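Predicted zincin-like metalloprotease (Acidothermus cellulolyticus 11B, PDB 3E11) is of unknown function but has a zincin-like fold and a helical HExxH pattern, consistent with a metal-dependent peptidase. Local coordinates at residues L46-I52 / P66-Y72; R91-H96 / L109-Y114. All coordinates share one frame; numbering follows the deposited sequence.

Interaction 1 of 2, residues L46-I52 / P66-Y72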
loop_
_atom_site.group_PDB
_atom_site.type_symbol
_atom_site.label_atom_id
_atom_site.label_comp_id
_atom_site.label_asym_id
_atom_site.label_seq_id
_atom_site.Cartn_x
_atom_site.Cartn_y
_atom_site.Cartn_z
ATOM N N LEU A 46 7.872 -5.041 -1.465
ATOM C CA LEU A 46 7.544 -3.849 -0.666
ATOM C C LEU A 46 6.070 -3.845 -0.250
ATOM O O LEU A 46 5.690 -3.194 0.708
ATOM C CB LEU A 46 7.830 -2.571 -1.441
ATOM C CG LEU A 46 9.229 -2.460 -2.070
ATOM C CD1 LEU A 46 9.405 -1.096 -2.722
ATOM C CD2 LEU A 46 10.284 -2.717 -1.023
ATOM N N GLY A 47 5.255 -4.555 -1.019
ATOM C CA GLY A 47 3.845 -4.636 -0.758
ATOM C C GLY A 47 3.223 -5.846 -1.405
ATOM O O GLY A 47 3.877 -6.526 -2.219
ATOM N N LEU A 48 1.965 -6.118 -1.037
ATOM C CA LEU A 48 1.248 -7.296 -1.564
ATOM C C LEU A 48 -0.253 -7.036 -1.532
ATOM O O LEU A 48 -0.764 -6.577 -0.524
ATOM C CB LEU A 48 1.575 -8.533 -0.714
ATOM C CG LEU A 48 0.807 -9.821 -1.006
ATOM C CD1 LEU A 48 1.132 -10.323 -2.401
ATOM C CD2 LEU A 48 1.085 -10.883 0.042
ATOM N N TYR A 49 -0.947 -7.290 -2.641
ATOM C CA TYR A 49 -2.386 -7.116 -2.684
ATOM C C TYR A 49 -3.000 -8.436 -2.262
ATOM O O TYR A 49 -2.664 -9.506 -2.805
ATOM C CB TYR A 49 -2.890 -6.719 -4.081
ATOM C CG TYR A 49 -4.332 -6.281 -4.070
ATOM C CD1 TYR A 49 -5.385 -7.216 -4.070
ATOM C CD2 TYR A 49 -4.662 -4.940 -4.067
ATOM C CE1 TYR A 49 -6.703 -6.797 -4.064
ATOM C CE2 TYR A 49 -5.961 -4.521 -4.017
ATOM C CZ TYR A 49 -6.978 -5.434 -4.024
ATOM O OH TYR A 49 -8.253 -4.968 -4.005
ATOM N N VAL A 50 -3.919 -8.350 -1.303
ATOM C CA VAL A 50 -4.651 -9.503 -0.809
ATOM C C VAL A 50 -6.149 -9.290 -1.054
ATOM O O VAL A 50 -6.797 -8.441 -0.412
ATOM C CB VAL A 50 -4.411 -9.712 0.675
ATOM C CG1 VAL A 50 -5.184 -10.936 1.173
ATOM C CG2 VAL A 50 -2.919 -9.807 0.967
ATOM N N GLY A 51 -6.678 -10.053 -2.005
ATOM C CA GLY A 51 -8.100 -10.067 -2.338
ATOM C C GLY A 51 -8.863 -11.007 -1.447
ATOM O O GLY A 51 -8.516 -12.178 -1.333
ATOM N N ILE A 52 -9.945 -10.520 -0.863
ATOM C CA ILE A 52 -10.762 -11.296 0.074
ATOM C C ILE A 52 -11.753 -12.170 -0.703
ATOM O O ILE A 52 -12.438 -11.657 -1.598
ATOM C CB ILE A 52 -11.572 -10.361 1.016
ATOM C CG1 ILE A 52 -10.636 -9.463 1.842
ATOM C CG2 ILE A 52 -12.456 -11.169 1.953
ATOM C CD1 ILE A 52 -9.703 -10.191 2.735
ATOM N N PRO A 66 -12.813 -5.038 3.686
ATOM C CA PRO A 66 -11.988 -4.523 2.590
ATOM C C PRO A 66 -10.967 -5.543 2.122
ATOM O O PRO A 66 -10.508 -6.365 2.912
ATOM C CB PRO A 66 -11.250 -3.336 3.246
ATOM C CG PRO A 66 -11.049 -3.818 4.653
ATOM C CD PRO A 66 -12.268 -4.639 4.996
ATOM N N ASP A 67 -10.619 -5.490 0.845
ATOM C CA ASP A 67 -9.352 -6.040 0.366
ATOM C C ASP A 67 -8.204 -5.387 1.131
ATOM O O ASP A 67 -8.367 -4.312 1.708
ATOM C CB ASP A 67 -9.171 -5.804 -1.145
ATOM C CG ASP A 67 -9.938 -6.801 -2.019
ATOM O OD1 ASP A 67 -10.644 -7.705 -1.477
ATOM O OD2 ASP A 67 -9.855 -6.672 -3.259
ATOM N N ARG A 68 -7.040 -6.022 1.117
ATOM C CA ARG A 68 -5.901 -5.491 1.877
ATOM C C ARG A 68 -4.738 -5.227 0.919
ATOM O O ARG A 68 -4.542 -5.971 -0.029
ATOM C CB ARG A 68 -5.491 -6.458 2.991
ATOM C CG ARG A 68 -6.456 -6.482 4.151
ATOM C CD ARG A 68 -6.167 -7.610 5.177
ATOM N NE ARG A 68 -7.060 -7.448 6.320
ATOM C CZ ARG A 68 -6.751 -7.615 7.617
ATOM N NH1 ARG A 68 -5.527 -7.930 8.034
ATOM N NH2 ARG A 68 -7.707 -7.434 8.526
ATOM N N ILE A 69 -4.023 -4.137 1.142
ATOM C CA ILE A 69 -2.702 -3.974 0.590
ATOM C C ILE A 69 -1.750 -4.007 1.790
ATOM O O ILE A 69 -1.844 -3.167 2.699
ATOM C CB ILE A 69 -2.558 -2.678 -0.203
ATOM C CG1 ILE A 69 -3.405 -2.747 -1.496
ATOM C CG2 ILE A 69 -1.123 -2.436 -0.577
ATOM C CD1 ILE A 69 -3.433 -1.427 -2.275
ATOM N N ILE A 70 -0.886 -5.015 1.809
ATOM C CA ILE A 70 0.121 -5.124 2.867
ATOM C C ILE A 70 1.327 -4.304 2.459
ATOM O O ILE A 70 1.721 -4.353 1.299
ATOM C CB ILE A 70 0.524 -6.576 3.114
ATOM C CG1 ILE A 70 -0.717 -7.483 3.269
ATOM C CG2 ILE A 70 1.421 -6.670 4.356
ATOM C CD1 ILE A 70 -1.672 -7.064 4.349
ATOM N N ILE A 71 1.891 -3.541 3.401
ATOM C CA ILE A 71 3.092 -2.717 3.174
ATOM C C ILE A 71 4.140 -3.239 4.144
ATOM O O ILE A 71 3.838 -3.443 5.312
ATOM C CB ILE A 71 2.816 -1.205 3.421
ATOM C CG1 ILE A 71 1.877 -0.653 2.351
ATOM C CG2 ILE A 71 4.078 -0.390 3.439
ATOM C CD1 ILE A 71 2.401 -0.670 0.933
ATOM N N TYR A 72 5.341 -3.524 3.641
ATOM C CA TYR A 72 6.419 -4.154 4.434
ATOM C C TYR A 72 7.387 -3.093 4.931
ATOM O O TYR A 72 8.132 -2.499 4.162
ATOM C CB TYR A 72 7.129 -5.238 3.617
ATOM C CG TYR A 72 6.156 -6.353 3.282
ATOM C CD1 TYR A 72 5.644 -7.161 4.299
ATOM C CD2 TYR A 72 5.672 -6.526 2.009
ATOM C CE1 TYR A 72 4.728 -8.172 4.028
ATOM C CE2 TYR A 72 4.737 -7.525 1.712
ATOM C CZ TYR A 72 4.265 -8.340 2.729
ATOM O OH TYR A 72 3.349 -9.325 2.468
#
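Tyr49 lays one face of its ring over the carbonyl oxygen of Arg68 and brings CD2 to 3.6 Å from Ile69 CG1. The side chain leaves its strand with CG anti to the backbone N (chi1 -169°), and this carries the ring back along the partner strand as far as Asp67. There the hydroxyl donates to the carboxylate in a very short hydrogen bond, Tyr49 OH to Asp67 OD2 at 2.5 Å, with ring and carboxylate standing almost perpendicular (89°). The other carboxylate oxygen receives the backbone of Ile52: N to Asp67 OD1 is 3.0 Å, nearly straight, but arriving from above the carboxylate plane. Arg57 adds a salt bridge to this same oxygen.

From there strands 47-50 and 67-72 run on as an antiparallel ladder. Leu48 and Ile70 exchange two backbone bonds, as do Val50 and Arg68, while Tyr72 N closes the far end on Leu46 O. Gly47 and Tyr49 are the non-hydrogen-bonded partners of Ile71 and Ile69; Gly47 CA comes to 3.0 Å from Ile70 O in a CA-H...O contact. On the face bearing Leu48 and Val50, Val50 CG2 meets Ile70 CG1 at 3.9 Å, and Leu48 CD2 lies 3.7 Å from Tyr72 OH. The opposite face, with Tyr49 and Ile71, turns to helix 83-101, and Tyr49 also stacks on His101.

With one carboxylate oxygen held by a phenol and the other by an amide and a guanidinium, buried Asp67 is pinned in rotation and would probably favour the ionised form.

Interaction 2 of 2, residues R91-H96 / L109-Y114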
loop_
_atom_site.group_PDB
_atom_site.type_symbol
_atom_site.label_atom_id
_atom_site.label_comp_id
_atom_site.label_asym_id
_atom_site.label_seq_id
_atom_site.Cartn_x
_atom_site.Cartn_y
_atom_site.Cartn_z
ATOM N N ARG A 91 3.528 5.406 -0.843
ATOM C CA ARG A 91 2.519 5.862 -1.789
ATOM C C ARG A 91 2.695 5.150 -3.125
ATOM O O ARG A 91 1.731 4.653 -3.702
ATOM C CB ARG A 91 2.584 7.384 -1.981
ATOM C CG ARG A 91 1.381 7.945 -2.718
ATOM C CD ARG A 91 1.485 9.446 -2.796
ATOM N NE ARG A 91 1.275 10.098 -1.489
ATOM C CZ ARG A 91 2.059 11.052 -0.975
ATOM N NH1 ARG A 91 3.152 11.477 -1.623
ATOM N NH2 ARG A 91 1.757 11.593 0.204
ATOM N N LYS A 92 3.938 5.095 -3.603
ATOM C CA LYS A 92 4.213 4.517 -4.902
ATOM C C LYS A 92 3.811 3.042 -4.887
ATOM O O LYS A 92 3.238 2.554 -5.842
ATOM C CB LYS A 92 5.673 4.696 -5.285
ATOM C CG LYS A 92 6.113 3.869 -6.443
ATOM C CD LYS A 92 7.591 4.098 -6.770
ATOM C CE LYS A 92 8.057 3.060 -7.781
ATOM N NZ LYS A 92 9.441 3.305 -8.282
ATOM N N THR A 93 4.072 2.375 -3.776
ATOM C CA THR A 93 3.765 0.959 -3.621
ATOM C C THR A 93 2.258 0.666 -3.641
ATOM O O THR A 93 1.813 -0.220 -4.372
ATOM C CB THR A 93 4.414 0.406 -2.338
ATOM O OG1 THR A 93 5.830 0.543 -2.454
ATOM C CG2 THR A 93 4.051 -1.068 -2.108
ATOM N N VAL A 94 1.500 1.421 -2.860
ATOM C CA VAL A 94 0.038 1.316 -2.831
ATOM C C VAL A 94 -0.542 1.564 -4.236
ATOM O O VAL A 94 -1.390 0.785 -4.717
ATOM C CB VAL A 94 -0.578 2.281 -1.795
ATOM C CG1 VAL A 94 -2.089 2.246 -1.875
ATOM C CG2 VAL A 94 -0.128 1.928 -0.370
ATOM N N VAL A 95 -0.105 2.650 -4.888
ATOM C CA VAL A 95 -0.623 2.979 -6.224
ATOM C C VAL A 95 -0.294 1.883 -7.257
ATOM O O VAL A 95 -1.155 1.472 -8.059
ATOM C CB VAL A 95 -0.129 4.350 -6.715
ATOM C CG1 VAL A 95 -0.501 4.563 -8.179
ATOM C CG2 VAL A 95 -0.771 5.439 -5.882
ATOM N N HIS A 96 0.924 1.366 -7.231
ATOM C CA HIS A 96 1.239 0.220 -8.086
ATOM C C HIS A 96 0.404 -1.003 -7.798
ATOM O O HIS A 96 -0.054 -1.682 -8.723
ATOM C CB HIS A 96 2.733 -0.114 -8.028
ATOM C CG HIS A 96 3.566 0.869 -8.785
ATOM N ND1 HIS A 96 4.459 0.500 -9.762
ATOM C CD2 HIS A 96 3.586 2.224 -8.748
ATOM C CE1 HIS A 96 5.038 1.584 -10.253
ATOM N NE2 HIS A 96 4.521 2.642 -9.656
ATOM N N LEU A 109 0.880 3.460 -16.004
ATOM C CA LEU A 109 1.154 4.206 -14.776
ATOM C C LEU A 109 2.136 5.332 -14.979
ATOM O O LEU A 109 2.014 6.365 -14.331
ATOM C CB LEU A 109 1.707 3.288 -13.684
ATOM C CG LEU A 109 0.726 2.307 -13.062
ATOM C CD1 LEU A 109 1.482 1.338 -12.129
ATOM C CD2 LEU A 109 -0.383 3.075 -12.331
ATOM N N HIS A 110 3.121 5.138 -15.857
ATOM C CA HIS A 110 4.057 6.199 -16.169
ATOM C C HIS A 110 3.303 7.356 -16.803
ATOM O O HIS A 110 3.629 8.511 -16.563
ATOM C CB HIS A 110 5.160 5.703 -17.111
ATOM C CG HIS A 110 6.084 4.700 -16.491
ATOM N ND1 HIS A 110 6.428 4.727 -15.155
ATOM C CD2 HIS A 110 6.760 3.658 -17.032
ATOM C CE1 HIS A 110 7.263 3.736 -14.895
ATOM N NE2 HIS A 110 7.486 3.076 -16.018
ATOM N N GLU A 111 2.287 7.032 -17.608
ATOM C CA GLU A 111 1.335 8.028 -18.110
ATOM C C GLU A 111 0.434 8.615 -17.003
ATOM O O GLU A 111 -0.237 9.610 -17.222
ATOM C CB GLU A 111 0.452 7.424 -19.205
ATOM C CG GLU A 111 1.208 6.913 -20.416
ATOM C CD GLU A 111 0.314 6.175 -21.391
ATOM O OE1 GLU A 111 -0.872 5.947 -21.062
ATOM O OE2 GLU A 111 0.786 5.829 -22.491
ATOM N N LEU A 112 0.419 7.987 -15.828
ATOM C CA LEU A 112 -0.311 8.488 -14.660
ATOM C C LEU A 112 0.626 8.956 -13.518
ATOM O O LEU A 112 0.197 9.099 -12.362
ATOM C CB LEU A 112 -1.275 7.408 -14.169
ATOM C CG LEU A 112 -2.408 7.064 -15.154
ATOM C CD1 LEU A 112 -2.980 5.656 -14.901
ATOM C CD2 LEU A 112 -3.507 8.122 -15.083
ATOM N N GLY A 113 1.906 9.169 -13.852
ATOM C CA GLY A 113 2.880 9.761 -12.938
ATOM C C GLY A 113 3.566 8.796 -11.987
ATOM O O GLY A 113 4.246 9.233 -11.051
ATOM N N TYR A 114 3.385 7.493 -12.204
ATOM C CA TYR A 114 4.109 6.467 -11.447
ATOM C C TYR A 114 4.773 5.474 -12.418
ATOM O O TYR A 114 4.578 4.248 -12.365
ATOM C CB TYR A 114 3.172 5.758 -10.457
ATOM C CG TYR A 114 2.675 6.659 -9.333
ATOM C CD1 TYR A 114 1.676 7.610 -9.565
ATOM C CD2 TYR A 114 3.203 6.563 -8.041
ATOM C CE1 TYR A 114 1.218 8.446 -8.538
ATOM C CE2 TYR A 114 2.752 7.397 -7.003
ATOM C CZ TYR A 114 1.759 8.332 -7.258
ATOM O OH TYR A 114 1.304 9.166 -6.264
ATOM O OXT TYR A 114 5.533 5.893 -13.307
#
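Leu109 O takes two backbone bonds, from Leu112 N at 2.7 Å and Tyr114 N at 2.8 Å, which reach it from opposite faces of the carbonyl plane, while the side chain of the same leucine packs on His96. The bond from Tyr114, with a weak one from Gly113 N to His110 O, makes a Schellman motif in which Gly113, at positive phi, is the C-prime residue. This turn swings the last residue of the chain back against helix 83-101.

Tyr114 contributes the largest share of the contact. Its CG is anti to its own carbonyl carbon (chi1 -67°), slanting the ring back toward Arg91 while the terminal carboxylate stays near His96. Val95 CG1 rests over the centre of the tyrosine ring, 4.0 Å from Tyr114 CG, in a CH-pi contact, and Lys92 CA approaches Tyr114 CE2 at 3.9 Å. At the hydroxyl end Arg91 passes obliquely, its CD 3.5 Å from Tyr114 OH. The arginine chain then bends at chi3 (-71°) and takes its guanidinium to the carbonyls of Ala17 and Glu16, close to the calcium-site residue Asp19, although no calcium is bound here.

His96 makes a different kind of contact. Leu109 CD1 sits squarely over one face of the imidazole, 3.9 Å from His96 ND1, and His96 NE2 lies 3.1 Å from Tyr114 O. His96 opens an HExxH pattern with Glu97 and His100, so the C-terminal carboxylate lies beside a probable metal ligand; the model has no metal there.

Helix 83-101 has partners on more than one side: Val94 presses on Ile69 and Ile71 of strand 67-72, while Tyr114 and Leu109 cover another side, where Phe25 also reaches Val95 and Pro22 meets Tyr114.

In the fold
Following the chain from helix 7-19 and strand 32-37, interaction 1 comes first: residues 53-65, a loop with neither helix nor strand, are closed off as strand 47-50 pairs with 67-72, which also pairs with the parallel strand 32-37. The chain then runs through helix 73-78 into helix 83-101, and interaction 2 closes the mostly helical passage 97-108, bringing the C terminus back onto helix 83-101. The two contacts follow in series, neither nesting nor crossing. They meet through Thr93, whose CG2 packs 3.5 Å from Ile71 CD1, so helix 83-101 joins the sheet to the C-terminal turn.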